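Leucyl-trna synthetase (Plasmodium falciparum, PDB 5FOC) probably couples leucine to its tRNA using ATP, the part crystallised here being the editing domain, which probably deacylates mischarged tRNA. Local coordinates at residues Tyr22-Asn27 with Glu221-Leu226; Asp261-Tyr266 with Glu315-Tyr320. The protein carries 2 engineered substitutions. All coordinates share one frame; numbering follows the deposited sequence.

Contact 1 of 2, residues Tyr22-Asn27 with Glu221-Leu226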
ATOM      1  N   TYR A  22      14.568   3.149   8.253  1.00 20.27           N
ATOM      2  CA  TYR A  22      15.371   4.278   8.713  1.00 20.39           C
ATOM      3  C   TYR A  22      16.621   4.538   7.823  1.00 19.91           C
ATOM      4  O   TYR A  22      16.978   5.682   7.577  1.00 21.73           O
ATOM      5  CB  TYR A  22      15.827   3.998  10.162  1.00 20.01           C
ATOM      6  CG  TYR A  22      16.730   5.019  10.776  1.00 21.52           C
ATOM      7  CD1 TYR A  22      16.438   6.379  10.760  1.00 24.25           C
ATOM      8  CD2 TYR A  22      17.908   4.608  11.469  1.00 24.06           C
ATOM      9  CE1 TYR A  22      17.284   7.297  11.349  1.00 24.43           C
ATOM     10  CE2 TYR A  22      18.722   5.522  12.056  1.00 24.36           C
ATOM     11  CZ  TYR A  22      18.445   6.853  12.012  1.00 21.75           C
ATOM     12  OH  TYR A  22      19.259   7.780  12.608  1.00 23.98           O
ATOM     13  N   SER A  23      17.338   3.475   7.419  1.00 20.19           N
ATOM     14  CA  SER A  23      18.493   3.644   6.507  1.00 22.08           C
ATOM     15  C   SER A  23      18.057   4.307   5.183  1.00 20.51           C
ATOM     16  O   SER A  23      18.709   5.236   4.700  1.00 22.12           O
ATOM     17  CB  SER A  23      19.143   2.318   6.170  1.00 24.48           C
ATOM     18  OG  SER A  23      19.584   1.743   7.354  1.00 34.59           O
ATOM     19  N   ILE A  24      16.961   3.786   4.624  1.00 20.53           N
ATOM     20  CA  ILE A  24      16.394   4.355   3.397  1.00 19.56           C
ATOM     21  C   ILE A  24      16.047   5.843   3.597  1.00 19.59           C
ATOM     22  O   ILE A  24      16.455   6.681   2.788  1.00 21.83           O
ATOM     23  CB  ILE A  24      15.170   3.541   2.892  1.00 20.38           C
ATOM     24  CG1 ILE A  24      15.560   2.122   2.451  1.00 22.74           C
ATOM     25  CG2 ILE A  24      14.457   4.283   1.738  1.00 20.49           C
ATOM     26  CD1 ILE A  24      14.382   1.162   2.319  1.00 24.15           C
ATOM     27  N   PHE A  25      15.419   6.148   4.721  1.00 18.19           N
ATOM     28  CA  PHE A  25      15.020   7.507   5.093  1.00 19.57           C
ATOM     29  C   PHE A  25      16.228   8.432   5.140  1.00 18.29           C
ATOM     30  O   PHE A  25      16.269   9.504   4.526  1.00 21.07           O
ATOM     31  CB  PHE A  25      14.193   7.469   6.383  1.00 20.03           C
ATOM     32  CG  PHE A  25      13.730   8.807   6.901  1.00 20.26           C
ATOM     33  CD1 PHE A  25      14.565   9.699   7.540  1.00 20.98           C
ATOM     34  CD2 PHE A  25      12.402   9.213   6.656  1.00 22.29           C
ATOM     35  CE1 PHE A  25      14.134  10.933   8.013  1.00 21.49           C
ATOM     36  CE2 PHE A  25      11.983  10.433   7.135  1.00 24.72           C
ATOM     37  CZ  PHE A  25      12.810  11.312   7.747  1.00 21.80           C
ATOM     38  N   MET A  26      17.275   8.048   5.901  1.00 20.63           N
ATOM     39  CA  MET A  26      18.423   8.915   6.038  1.00 19.21           C
ATOM     40  C   MET A  26      19.244   9.004   4.755  1.00 20.42           C
ATOM     41  O   MET A  26      19.850  10.036   4.489  1.00 22.10           O
ATOM     42  CB  MET A  26      19.319   8.443   7.239  1.00 20.65           C
ATOM     43  CG  MET A  26      18.611   8.613   8.572  1.00 21.97           C
ATOM     44  SD  MET A  26      17.958  10.279   8.898  1.00 24.05           S
ATOM     45  CE  MET A  26      19.357  11.336   8.541  1.00 25.55           C
ATOM     46  N   ASN A  27      19.260   7.935   3.958  1.00 22.08           N
ATOM     47  CA  ASN A  27      19.904   7.998   2.643  1.00 22.83           C
ATOM     48  C   ASN A  27      19.251   9.098   1.774  1.00 22.64           C
ATOM     49  O   ASN A  27      19.949   9.886   1.126  1.00 23.02           O
ATOM     50  CB  ASN A  27      19.835   6.645   1.896  1.00 26.88           C
ATOM     51  CG  ASN A  27      20.805   5.616   2.454  1.00 32.18           C
ATOM     52  OD1 ASN A  27      21.760   5.968   3.131  1.00 39.38           O
ATOM     53  ND2 ASN A  27      20.552   4.333   2.176  1.00 42.71           N
ATOM     54  N   GLU A 221      11.035   3.110  -6.094  1.00 20.75           N
ATOM     55  CA  GLU A 221      12.066   2.104  -6.361  1.00 18.94           C
ATOM     56  C   GLU A 221      12.869   1.781  -5.092  1.00 20.78           C
ATOM     57  O   GLU A 221      13.314   0.645  -4.877  1.00 24.30           O
ATOM     58  CB  GLU A 221      12.996   2.538  -7.492  1.00 26.78           C
ATOM     59  CG  GLU A 221      13.780   3.810  -7.293  1.00 29.42           C
ATOM     60  CD  GLU A 221      14.810   4.055  -8.398  1.00 38.88           C
ATOM     61  OE1 GLU A 221      15.324   3.114  -9.024  1.00 48.66           O
ATOM     62  OE2 GLU A 221      15.149   5.209  -8.627  1.00 48.51           O
ATOM     63  N   HIS A 222      13.033   2.780  -4.246  1.00 23.20           N
ATOM     64  CA  HIS A 222      13.839   2.609  -3.043  1.00 20.68           C
ATOM     65  C   HIS A 222      13.208   1.754  -1.980  1.00 21.81           C
ATOM     66  O   HIS A 222      13.910   1.214  -1.075  1.00 25.92           O
ATOM     67  CB  HIS A 222      14.236   3.936  -2.470  1.00 23.90           C
ATOM     68  CG  HIS A 222      15.079   4.726  -3.394  1.00 25.39           C
ATOM     69  ND1 HIS A 222      16.272   4.257  -3.887  1.00 25.95           N
ATOM     70  CD2 HIS A 222      14.877   5.931  -3.980  1.00 28.23           C
ATOM     71  CE1 HIS A 222      16.805   5.158  -4.681  1.00 28.03           C
ATOM     72  NE2 HIS A 222      15.958   6.168  -4.784  1.00 32.00           N
ATOM     73  N   PHE A 223      11.914   1.550  -2.072  1.00 21.42           N
ATOM     74  CA  PHE A 223      11.178   0.691  -1.154  1.00 21.19           C
ATOM     75  C   PHE A 223      10.990  -0.739  -1.630  1.00 20.00           C
ATOM     76  O   PHE A 223      10.514  -1.589  -0.851  1.00 21.17           O
ATOM     77  CB  PHE A 223       9.819   1.272  -0.856  1.00 18.46           C
ATOM     78  CG  PHE A 223       9.838   2.641  -0.232  1.00 19.44           C
ATOM     79  CD1 PHE A 223      10.506   2.897   0.966  1.00 25.12           C
ATOM     80  CD2 PHE A 223       9.111   3.685  -0.800  1.00 21.38           C
ATOM     81  CE1 PHE A 223      10.455   4.158   1.545  1.00 24.30           C
ATOM     82  CE2 PHE A 223       9.081   4.940  -0.229  1.00 26.50           C
ATOM     83  CZ  PHE A 223       9.726   5.184   0.938  1.00 25.33           C
ATOM     84  N   VAL A 224      11.324  -0.989  -2.902  1.00 20.36           N
ATOM     85  CA  VAL A 224      11.148  -2.308  -3.483  1.00 20.17           C
ATOM     86  C   VAL A 224      12.014  -3.297  -2.716  1.00 20.32           C
ATOM     87  O   VAL A 224      13.185  -3.069  -2.479  1.00 25.73           O
ATOM     88  CB  VAL A 224      11.410  -2.323  -5.003  1.00 20.23           C
ATOM     89  CG1 VAL A 224      11.393  -3.725  -5.579  1.00 23.02           C
ATOM     90  CG2 VAL A 224      10.293  -1.508  -5.676  1.00 18.84           C
ATOM     91  N   GLY A 225      11.371  -4.366  -2.275  1.00 21.13           N
ATOM     92  CA  GLY A 225      12.058  -5.440  -1.487  1.00 20.79           C
ATOM     93  C   GLY A 225      11.841  -5.358   0.024  1.00 21.06           C
ATOM     94  O   GLY A 225      12.080  -6.329   0.752  1.00 25.14           O
ATOM     95  N   LEU A 226      11.420  -4.198   0.550  1.00 22.08           N
ATOM     96  CA  LEU A 226      11.035  -4.093   1.937  1.00 21.43           C
ATOM     97  C   LEU A 226       9.952  -5.090   2.272  1.00 22.60           C
ATOM     98  O   LEU A 226       9.019  -5.329   1.486  1.00 22.46           O
ATOM     99  CB  LEU A 226      10.494  -2.718   2.317  1.00 22.47           C
ATOM    100  CG  LEU A 226      11.396  -1.550   2.611  1.00 27.13           C
ATOM    101  CD1 LEU A 226      10.558  -0.349   3.053  1.00 30.15           C
ATOM    102  CD2 LEU A 226      12.329  -1.915   3.740  1.00 28.92           C
TER
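Ile24 points from its helix toward the loop Glu221-Leu226 and meets His222, Phe223 and Leu226 with different branches. Its CG1 arm lies beside the backbone N and runs on extended (chi2 164°), carrying the end methyl deepest: CD1 stands 3.4 Å from the carbonyl O of His222. The same methyl meets Leu226 tip to tip, Ile24 CD1 lying 4.0 Å from Leu226 CD2. The second branch works separately. Ile24 CG2, anti to the backbone N, approaches the Phe223 ring obliquely and comes within 4.0 Å of Phe223 CE1, while His222 CB lies 4.2 Å from Ile24 CG2. His222 starts toward the helix, yet its imidazole swings away, and Glu221 CG packs 4.0 Å above the centre of one ring face. In the CP1-type editing domain of leucyl-tRNA synthetase this joins helix 18-35, which follows strand 7-15, to the connection between strands 216-219 and 227-229. A type II beta turn from Phe223 to Leu226, with the Leu226 N to Phe223 O bond at 3.1 Å, reverses that connection; Gly225 takes its positive-phi corner (phi 100°). The turn brings Phe223 and Leu226, both buried, round to Ile24. Behind them, Phe223 packs edge-to-face with Phe123 of strand 120-127 and also touches Ile240, as Leu226 does. Backbone hydrogen bonds tie Gly225 and Leu226 to Ile240 of strand 238-242, while Val224 points away from the helix, and its side chain touches Pro242.

Contact 2 of 2, residues Asp261-Tyr266 with Glu315-Tyr320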
ATOM      1  N   ASP A 261      -6.889 -13.475  -6.696  1.00 19.16           N
ATOM      2  CA  ASP A 261      -8.245 -12.924  -6.902  1.00 19.59           C
ATOM      3  C   ASP A 261      -8.316 -11.724  -7.800  1.00 20.49           C
ATOM      4  O   ASP A 261      -9.467 -11.201  -8.057  1.00 23.75           O
ATOM      5  CB  ASP A 261      -8.796 -12.556  -5.560  1.00 24.11           C
ATOM      6  CG  ASP A 261      -8.998 -13.781  -4.653  1.00 22.03           C
ATOM      7  OD1 ASP A 261      -9.254 -14.894  -5.170  1.00 23.24           O
ATOM      8  OD2 ASP A 261      -8.984 -13.580  -3.422  1.00 25.10           O
ATOM      9  N   SER A 262      -7.191 -11.296  -8.340  1.00 20.27           N
ATOM     10  CA  SER A 262      -7.115 -10.134  -9.219  0.50 21.52           C
ATOM     11  C   SER A 262      -6.249 -10.456 -10.414  1.00 20.05           C
ATOM     12  O   SER A 262      -5.109 -10.894 -10.258  1.00 24.26           O
ATOM     13  CB  SER A 262      -6.565  -8.926  -8.497  0.50 23.75           C
ATOM     14  OG  SER A 262      -6.019  -7.982  -9.398  0.50 23.63           O
ATOM     15  N   THR A 263      -6.784 -10.269 -11.620  1.00 22.22           N
ATOM     16  CA  THR A 263      -6.049 -10.576 -12.837  1.00 22.35           C
ATOM     17  C   THR A 263      -4.882  -9.621 -13.059  1.00 19.49           C
ATOM     18  O   THR A 263      -3.836 -10.056 -13.549  1.00 22.84           O
ATOM     19  CB  THR A 263      -6.969 -10.627 -14.060  1.00 23.50           C
ATOM     20  OG1 THR A 263      -7.930 -11.658 -13.848  1.00 28.11           O
ATOM     21  CG2 THR A 263      -6.199 -10.929 -15.310  1.00 26.09           C
ATOM     22  N   ASP A 264      -5.014  -8.354 -12.689  1.00 20.61           N
ATOM     23  CA  ASP A 264      -3.910  -7.430 -12.880  1.00 21.00           C
ATOM     24  C   ASP A 264      -2.769  -7.797 -11.923  1.00 20.16           C
ATOM     25  O   ASP A 264      -1.601  -7.833 -12.349  1.00 23.69           O
ATOM     26  CB  ASP A 264      -4.265  -5.941 -12.758  1.00 26.38           C
ATOM     27  CG  ASP A 264      -5.040  -5.598 -11.547  1.00 27.09           C
ATOM     28  OD1 ASP A 264      -5.768  -6.446 -10.978  1.00 34.63           O
ATOM     29  OD2 ASP A 264      -4.956  -4.417 -11.168  1.00 36.92           O
ATOM     30  N   ASP A 265      -3.130  -8.148 -10.688  1.00 21.03           N
ATOM     31  CA  ASP A 265      -2.117  -8.541  -9.666  1.00 19.91           C
ATOM     32  C   ASP A 265      -1.432  -9.789 -10.131  1.00 20.40           C
ATOM     33  O   ASP A 265      -0.197  -9.871 -10.113  1.00 23.04           O
ATOM     34  CB  ASP A 265      -2.788  -8.798  -8.313  1.00 21.77           C
ATOM     35  CG  ASP A 265      -3.366  -7.518  -7.683  1.00 20.44           C
ATOM     36  OD1 ASP A 265      -3.203  -6.420  -8.318  1.00 25.02           O
ATOM     37  OD2 ASP A 265      -3.986  -7.579  -6.607  1.00 21.18           O
ATOM     38  N   TYR A 266      -2.216 -10.764 -10.566  1.00 20.65           N
ATOM     39  CA  TYR A 266      -1.668 -11.998 -11.117  1.00 20.48           C
ATOM     40  C   TYR A 266      -0.685 -11.719 -12.249  1.00 19.81           C
ATOM     41  O   TYR A 266       0.429 -12.297 -12.319  1.00 23.84           O
ATOM     42  CB  TYR A 266      -2.780 -12.919 -11.625  1.00 21.97           C
ATOM     43  CG  TYR A 266      -2.238 -14.248 -12.034  1.00 21.86           C
ATOM     44  CD1 TYR A 266      -2.086 -15.250 -11.089  1.00 21.30           C
ATOM     45  CD2 TYR A 266      -1.791 -14.492 -13.328  1.00 26.67           C
ATOM     46  CE1 TYR A 266      -1.507 -16.484 -11.435  1.00 26.86           C
ATOM     47  CE2 TYR A 266      -1.210 -15.716 -13.680  1.00 30.60           C
ATOM     48  CZ  TYR A 266      -1.077 -16.715 -12.728  1.00 27.92           C
ATOM     49  OH  TYR A 266      -0.517 -17.932 -13.046  1.00 31.61           O
ATOM     50  N   GLU A 315      -8.601 -14.862 -21.147  1.00 41.39           N
ATOM     51  CA  GLU A 315      -8.594 -13.644 -22.009  1.00 41.59           C
ATOM     52  C   GLU A 315      -7.251 -13.380 -22.706  1.00 39.80           C
ATOM     53  O   GLU A 315      -7.092 -12.366 -23.413  1.00 42.12           O
ATOM     54  CB  GLU A 315      -9.043 -12.388 -21.259  1.00 41.74           C
ATOM     55  CG  GLU A 315     -10.323 -12.488 -20.442  1.00 43.85           C
ATOM     56  CD  GLU A 315     -11.562 -12.856 -21.227  1.00 49.25           C
ATOM     57  OE1 GLU A 315     -11.652 -12.528 -22.429  1.00 48.14           O
ATOM     58  OE2 GLU A 315     -12.473 -13.464 -20.611  1.00 56.46           O
ATOM     59  N   LYS A 316      -6.308 -14.301 -22.521  1.00 38.46           N
ATOM     60  CA  LYS A 316      -5.003 -14.290 -23.182  1.00 44.10           C
ATOM     61  C   LYS A 316      -4.174 -13.052 -22.873  1.00 46.32           C
ATOM     62  O   LYS A 316      -3.498 -12.506 -23.751  1.00 52.64           O
ATOM     63  CB  LYS A 316      -5.161 -14.496 -24.703  1.00 44.64           C
ATOM     64  CG  LYS A 316      -5.887 -15.771 -25.056  1.00 43.14           C
ATOM     65  CD  LYS A 316      -4.994 -16.975 -24.855  1.00 45.33           C
ATOM     66  CE  LYS A 316      -5.838 -18.226 -24.808  1.00 50.06           C
ATOM     67  NZ  LYS A 316      -5.027 -19.401 -25.197  1.00 58.05           N
ATOM     68  N   VAL A 317      -4.206 -12.623 -21.616  1.00 41.04           N
ATOM     69  CA  VAL A 317      -3.470 -11.440 -21.179  1.00 36.38           C
ATOM     70  C   VAL A 317      -1.988 -11.641 -21.409  1.00 31.10           C
ATOM     71  O   VAL A 317      -1.412 -12.643 -20.961  1.00 42.60           O
ATOM     72  CB  VAL A 317      -3.684 -11.141 -19.688  1.00 35.80           C
ATOM     73  CG1 VAL A 317      -2.706 -10.056 -19.231  1.00 31.37           C
ATOM     74  CG2 VAL A 317      -5.152 -10.803 -19.409  1.00 34.77           C
ATOM     75  N   SER A 318      -1.359 -10.675 -22.067  1.00 30.99           N
ATOM     76  CA  SER A 318       0.028 -10.819 -22.513  1.00 32.65           C
ATOM     77  C   SER A 318       1.067 -10.324 -21.536  1.00 29.53           C
ATOM     78  O   SER A 318       2.189 -10.793 -21.586  1.00 32.78           O
ATOM     79  CB  SER A 318       0.211 -10.147 -23.866  1.00 34.39           C
ATOM     80  OG  SER A 318      -0.620 -10.828 -24.781  1.00 35.55           O
ATOM     81  N   SER A 319       0.680  -9.382 -20.676  1.00 27.92           N
ATOM     82  CA  SER A 319       1.540  -8.749 -19.701  1.00 28.99           C
ATOM     83  C   SER A 319       0.660  -7.901 -18.772  1.00 25.06           C
ATOM     84  O   SER A 319      -0.552  -7.700 -19.029  1.00 27.92           O
ATOM     85  CB  SER A 319       2.573  -7.837 -20.358  1.00 25.88           C
ATOM     86  OG  SER A 319       1.929  -6.625 -20.792  1.00 26.29           O
ATOM     87  N   TYR A 320       1.269  -7.365 -17.709  1.00 26.65           N
ATOM     88  CA  TYR A 320       0.517  -6.541 -16.763  1.00 21.25           C
ATOM     89  C   TYR A 320       0.248  -5.164 -17.341  1.00 23.29           C
ATOM     90  O   TYR A 320      -0.489  -4.398 -16.752  1.00 25.55           O
ATOM     91  CB  TYR A 320       1.160  -6.482 -15.371  1.00 22.66           C
ATOM     92  CG  TYR A 320       2.273  -5.478 -15.158  1.00 22.26           C
ATOM     93  CD1 TYR A 320       3.627  -5.818 -15.337  1.00 25.93           C
ATOM     94  CD2 TYR A 320       1.993  -4.228 -14.635  1.00 23.59           C
ATOM     95  CE1 TYR A 320       4.630  -4.885 -15.119  1.00 25.93           C
ATOM     96  CE2 TYR A 320       2.969  -3.299 -14.410  1.00 22.84           C
ATOM     97  CZ  TYR A 320       4.304  -3.636 -14.626  1.00 23.68           C
ATOM     98  OH  TYR A 320       5.262  -2.672 -14.379  1.00 30.31           O
TER
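A small, buried van der Waals contact sets Thr263 and Asp264, in the first turn of helix 263-274, against Val317 and Tyr320 in the loop between helices 307-314 and 325-339. Ser262 occupies the N-cap position of the first helix, and its carbonyl O receives Tyr266 N at 2.9 Å. The loop begins with a Schellman motif: Lys316 adopts positive phi (60°) as the chain leaves helix 307-314, and Val317 follows, pointing back toward helix 263-274. Thr263 divides its two branches. Its hydroxyl, beside the backbone N (chi1 -61°), is hydrogen-bonded to the carbonyl O of Gly308, which leaves the methyl to face the loop, with Thr263 CG2 4.2 Å from Val317 CG2. Leu332 and Tyr312 also touch Thr263, and Val317 leans on Tyr312 and Ile328, so this methyl pair sits where the three helices converge. Farther along, Tyr320 meets the helix with the base of its side chain while its ring leads away, the hydroxyl being hydrogen-bonded to Thr244 OG1. Its backbone N bonds to Asp271 OD2, two turns down helix 263-274. At the near end, Tyr320 CB rests 4.3 Å from the carbonyl O of Asp264.

Contacts 1 and 2 lie in different parts of one editing domain, their centres 28 Å apart and their nearest atoms about 10 Å apart, without touching. They follow in series along the chain, contact 1 closing at Leu226 before contact 2 opens at Asp261. Contact 1 lies beside the mixed sheet, where helix 18-35 meets the loop joining two of its strands, 216-219 and 227-229. Contact 2 belongs to a helical region built from helices 263-274, 307-314 and 325-339. Strands 227-229, 238-242 and 254-257 lie between them and carry the chain through the sheet to helix 263-274, so after contact 1 the chain leaves the sheet side for the helical side at contact 2, each joining its own elements.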